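PDB 1WD5: phosphoribosyltransferase from Thermus thermophilus, which probably acts as a phosphoribosyltransferase, transferring phosphoribosyl groups as other type I members of its family do, although its substrate is not established. Local coordinates for residues 44-56 / 109-121. Numbering follows the deposited sequence.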
# COMPACT_ATOMS: atom_id res chain seq x y z
N ARG A 44 -0.39 -16.89 -5.49
CA ARG A 44 0.43 -17.93 -4.87
C ARG A 44 -0.08 -18.34 -3.49
O ARG A 44 0.05 -19.50 -3.10
CB ARG A 44 1.89 -17.48 -4.78
CG ARG A 44 2.47 -17.05 -6.12
CD ARG A 44 3.80 -17.70 -6.41
NE ARG A 44 4.19 -17.52 -7.81
CZ ARG A 44 5.01 -18.33 -8.47
NH1 ARG A 44 5.54 -19.37 -7.85
NH2 ARG A 44 5.29 -18.10 -9.75
N LEU A 45 -0.67 -17.40 -2.76
CA LEU A 45 -1.19 -17.70 -1.42
C LEU A 45 -2.65 -18.14 -1.40
O LEU A 45 -3.19 -18.46 -0.35
CB LEU A 45 -1.03 -16.49 -0.50
CG LEU A 45 0.39 -16.07 -0.08
CD1 LEU A 45 0.30 -14.83 0.80
CD2 LEU A 45 1.05 -17.20 0.68
N GLY A 46 -3.29 -18.15 -2.56
CA GLY A 46 -4.69 -18.53 -2.61
C GLY A 46 -5.55 -17.47 -1.94
O GLY A 46 -6.58 -17.77 -1.33
N GLY A 47 -5.11 -16.22 -2.04
CA GLY A 47 -5.85 -15.13 -1.44
C GLY A 47 -6.67 -14.35 -2.45
O GLY A 47 -6.89 -14.80 -3.58
N GLU A 48 -7.10 -13.16 -2.05
CA GLU A 48 -7.91 -12.29 -2.89
C GLU A 48 -7.20 -10.95 -3.14
O GLU A 48 -6.77 -10.29 -2.20
CB GLU A 48 -9.27 -12.06 -2.22
CG GLU A 48 -10.13 -10.99 -2.86
CD GLU A 48 -11.55 -10.99 -2.32
OE1 GLU A 48 -11.72 -11.19 -1.10
OE2 GLU A 48 -12.49 -10.79 -3.12
N LEU A 49 -7.10 -10.55 -4.40
CA LEU A 49 -6.43 -9.31 -4.76
C LEU A 49 -7.35 -8.09 -4.87
O LEU A 49 -8.46 -8.18 -5.39
CB LEU A 49 -5.67 -9.50 -6.07
CG LEU A 49 -4.87 -8.35 -6.71
CD1 LEU A 49 -5.81 -7.36 -7.38
CD2 LEU A 49 -4.02 -7.66 -5.65
N ASP A 50 -6.87 -6.97 -4.36
CA ASP A 50 -7.60 -5.71 -4.45
C ASP A 50 -6.57 -4.60 -4.33
O ASP A 50 -5.39 -4.84 -4.09
CB ASP A 50 -8.65 -5.58 -3.33
CG ASP A 50 -9.63 -4.43 -3.58
OD1 ASP A 50 -9.59 -3.84 -4.68
OD2 ASP A 50 -10.44 -4.12 -2.69
N VAL A 51 -7.03 -3.37 -4.53
CA VAL A 51 -6.14 -2.23 -4.47
C VAL A 51 -6.49 -1.40 -3.24
O VAL A 51 -7.64 -1.38 -2.81
CB VAL A 51 -6.29 -1.36 -5.73
CG1 VAL A 51 -7.73 -0.87 -5.84
CG2 VAL A 51 -5.34 -0.19 -5.68
N VAL A 52 -5.49 -0.74 -2.66
CA VAL A 52 -5.73 0.12 -1.52
C VAL A 52 -5.63 1.52 -2.09
O VAL A 52 -4.64 1.86 -2.74
CB VAL A 52 -4.70 -0.10 -0.38
CG1 VAL A 52 -3.28 0.08 -0.89
CG2 VAL A 52 -4.99 0.86 0.77
N LEU A 53 -6.68 2.31 -1.88
CA LEU A 53 -6.76 3.66 -2.41
C LEU A 53 -6.80 4.69 -1.28
O LEU A 53 -7.82 4.87 -0.63
CB LEU A 53 -8.01 3.77 -3.28
CG LEU A 53 -7.97 2.84 -4.51
CD1 LEU A 53 -9.37 2.59 -5.06
CD2 LEU A 53 -7.08 3.47 -5.57
N VAL A 54 -5.66 5.35 -1.08
CA VAL A 54 -5.53 6.33 -0.01
C VAL A 54 -4.58 7.46 -0.40
O VAL A 54 -3.85 7.36 -1.39
CB VAL A 54 -4.96 5.66 1.26
CG1 VAL A 54 -5.82 4.48 1.67
CG2 VAL A 54 -3.54 5.18 0.98
N ARG A 55 -4.59 8.53 0.39
CA ARG A 55 -3.72 9.69 0.19
C ARG A 55 -3.22 10.18 1.54
O ARG A 55 -3.93 10.13 2.55
CB ARG A 55 -4.47 10.84 -0.50
CG ARG A 55 -4.80 10.61 -1.97
CD ARG A 55 -3.55 10.64 -2.83
NE ARG A 55 -2.89 11.94 -2.77
CZ ARG A 55 -1.68 12.19 -3.27
NH1 ARG A 55 -1.00 11.22 -3.88
NH2 ARG A 55 -1.14 13.39 -3.15
N LYS A 56 -1.98 10.65 1.56
CA LYS A 56 -1.41 11.18 2.79
C LYS A 56 -1.87 12.63 2.95
O LYS A 56 -2.01 13.36 1.96
CB LYS A 56 0.11 11.13 2.71
CG LYS A 56 0.83 11.77 3.88
CD LYS A 56 1.74 12.88 3.39
CE LYS A 56 2.73 12.38 2.36
NZ LYS A 56 3.23 13.49 1.51
N TYR A 109 -11.35 2.32 -11.01
CA TYR A 109 -10.93 1.02 -10.50
C TYR A 109 -12.14 0.28 -9.92
O TYR A 109 -12.31 -0.92 -10.14
CB TYR A 109 -9.86 1.17 -9.41
CG TYR A 109 -8.47 1.58 -9.88
CD1 TYR A 109 -7.44 1.77 -8.96
CD2 TYR A 109 -8.18 1.77 -11.24
CE1 TYR A 109 -6.17 2.14 -9.36
CE2 TYR A 109 -6.90 2.14 -11.65
CZ TYR A 109 -5.90 2.32 -10.71
OH TYR A 109 -4.62 2.67 -11.09
N ARG A 110 -12.98 1.00 -9.18
CA ARG A 110 -14.14 0.39 -8.56
C ARG A 110 -15.20 -0.04 -9.57
O ARG A 110 -16.05 -0.87 -9.27
CB ARG A 110 -14.76 1.32 -7.51
CG ARG A 110 -13.88 1.49 -6.26
CD ARG A 110 -13.52 0.13 -5.68
NE ARG A 110 -12.49 0.19 -4.64
CZ ARG A 110 -11.62 -0.79 -4.40
NH1 ARG A 110 -11.67 -1.89 -5.13
NH2 ARG A 110 -10.72 -0.68 -3.43
N ARG A 111 -15.13 0.52 -10.77
CA ARG A 111 -16.08 0.15 -11.81
C ARG A 111 -15.79 -1.27 -12.31
O ARG A 111 -16.70 -1.98 -12.72
CB ARG A 111 -16.02 1.14 -12.96
CG ARG A 111 -17.02 0.87 -14.08
CD ARG A 111 -17.21 2.12 -14.91
NE ARG A 111 -17.74 3.20 -14.08
CZ ARG A 111 -17.28 4.45 -14.09
NH1 ARG A 111 -16.27 4.78 -14.89
NH2 ARG A 111 -17.82 5.36 -13.29
N VAL A 112 -14.52 -1.67 -12.26
CA VAL A 112 -14.13 -3.01 -12.72
C VAL A 112 -13.97 -4.03 -11.59
O VAL A 112 -13.99 -5.23 -11.85
CB VAL A 112 -12.82 -2.97 -13.54
CG1 VAL A 112 -13.00 -2.08 -14.75
CG2 VAL A 112 -11.67 -2.46 -12.68
N ARG A 113 -13.79 -3.57 -10.35
CA ARG A 113 -13.65 -4.47 -9.21
C ARG A 113 -14.04 -3.75 -7.92
O ARG A 113 -13.36 -2.81 -7.49
CB ARG A 113 -12.21 -5.03 -9.15
CG ARG A 113 -11.42 -4.85 -7.84
CD ARG A 113 -12.03 -5.57 -6.66
NE ARG A 113 -11.31 -6.76 -6.21
CZ ARG A 113 -11.85 -7.66 -5.39
NH1 ARG A 113 -13.09 -7.48 -4.95
NH2 ARG A 113 -11.17 -8.74 -5.02
N PRO A 114 -15.16 -4.16 -7.31
CA PRO A 114 -15.67 -3.56 -6.07
C PRO A 114 -14.75 -3.80 -4.89
O PRO A 114 -14.03 -4.80 -4.85
CB PRO A 114 -17.03 -4.24 -5.90
CG PRO A 114 -16.77 -5.61 -6.44
CD PRO A 114 -16.00 -5.30 -7.71
N LYS A 115 -14.77 -2.89 -3.93
CA LYS A 115 -13.93 -3.02 -2.75
C LYS A 115 -14.22 -4.30 -1.99
O LYS A 115 -15.35 -4.56 -1.60
CB LYS A 115 -14.13 -1.82 -1.82
CG LYS A 115 -13.28 -1.90 -0.56
CD LYS A 115 -13.46 -0.67 0.32
CE LYS A 115 -12.54 -0.77 1.53
NZ LYS A 115 -12.64 0.42 2.41
N ALA A 116 -13.18 -5.11 -1.79
CA ALA A 116 -13.33 -6.37 -1.07
C ALA A 116 -13.37 -6.09 0.43
O ALA A 116 -12.74 -5.15 0.91
CB ALA A 116 -12.16 -7.31 -1.39
N ALA A 117 -14.13 -6.90 1.16
CA ALA A 117 -14.25 -6.74 2.61
C ALA A 117 -12.89 -6.95 3.27
O ALA A 117 -12.08 -7.75 2.80
CB ALA A 117 -15.27 -7.74 3.16
N ARG A 118 -12.65 -6.24 4.37
CA ARG A 118 -11.39 -6.35 5.09
C ARG A 118 -11.60 -6.67 6.57
O ARG A 118 -10.72 -7.25 7.22
CB ARG A 118 -10.60 -5.05 4.94
CG ARG A 118 -10.27 -4.73 3.49
CD ARG A 118 -9.89 -3.28 3.27
NE ARG A 118 -9.63 -3.02 1.86
CZ ARG A 118 -9.33 -1.83 1.35
NH1 ARG A 118 -9.25 -0.77 2.14
NH2 ARG A 118 -9.11 -1.70 0.05
N LYS A 119 -12.76 -6.30 7.08
CA LYS A 119 -13.10 -6.52 8.48
C LYS A 119 -12.92 -7.97 8.92
O LYS A 119 -13.46 -8.89 8.31
CB LYS A 119 -14.54 -6.09 8.75
CG LYS A 119 -14.97 -6.24 10.20
CD LYS A 119 -16.40 -5.78 10.41
CE LYS A 119 -16.81 -5.87 11.88
NZ LYS A 119 -18.19 -5.37 12.10
N GLY A 120 -12.16 -8.16 10.00
CA GLY A 120 -11.93 -9.49 10.53
C GLY A 120 -11.18 -10.46 9.63
O GLY A 120 -11.27 -11.68 9.82
N ARG A 121 -10.45 -9.95 8.65
CA ARG A 121 -9.70 -10.83 7.76
C ARG A 121 -8.23 -10.50 7.83
O ARG A 121 -7.85 -9.43 8.30
CB ARG A 121 -10.21 -10.69 6.33
CG ARG A 121 -11.69 -10.99 6.17
CD ARG A 121 -12.13 -10.88 4.73
NE ARG A 121 -11.55 -11.93 3.90
CZ ARG A 121 -11.68 -11.99 2.58
NH1 ARG A 121 -12.37 -11.05 1.94
NH2 ARG A 121 -11.12 -12.98 1.90
O HOH W 1 -14.87 -9.47 -3.95
O HOH W 2 -8.78 1.28 -0.13
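D50 and E48 project from strand 48-59 into a loop rich in arginines, a worked example of two buried or half-buried carboxylates shared among several guanidinium groups. D50 OD1 receives R110 NH1 through the syn lone pair at 2.9 Å in a nearly straight salt bridge (171°), in the guanidinium plane, and the same NH1 reaches forward to R113 O, tying the end of helix 88-112 to the loop that follows. The other oxygen, OD2, takes the backbone N of A116 at 3.0 Å from above the carboxylate plane. D50 CG lies over one face of the R113 guanidinium; the long D50 OD1 to R113 NE pair (3.7 Å) acts through charge only, while R118 adds a long ion pair.

E48, its CG anti to the backbone N (chi1 170°) and its chain extended, spreads its carboxylate between two arginines: OE2 bonds R113 NH2 at 3.1 Å, and OE1 bonds R121 NH1 at 3.1 Å nearly along its C-O axis. A water links OE2 with R113 NH1. R113 NH2 also grips L49 O at 2.8 Å, and NH1 holds P114 O, fixing the guanidinium's rotation. A methionine in place of R113 would probably leave L49 O without this donor and E48 OE2 without its charged partner.

Apolar contacts are fewer: L53 CD2 rests obliquely on Y109 CD1 at 3.8 Å, with V51 CG1 close by.

E72 pairs with R110, E146 with R118 and K115, and D196 with the Y109 hydroxyl. Strand 48-59 pairs through E48, D50 and V52 with strand 26-29 and its flanking loops, while helix 196-204 packs on Y109 and R113; in this phosphoribosyltransferase fold the loop between helix 88-112 and strand 122-126 is thus held against strand 48-59 by salt bridges and hydrogen bonds to backbone atoms.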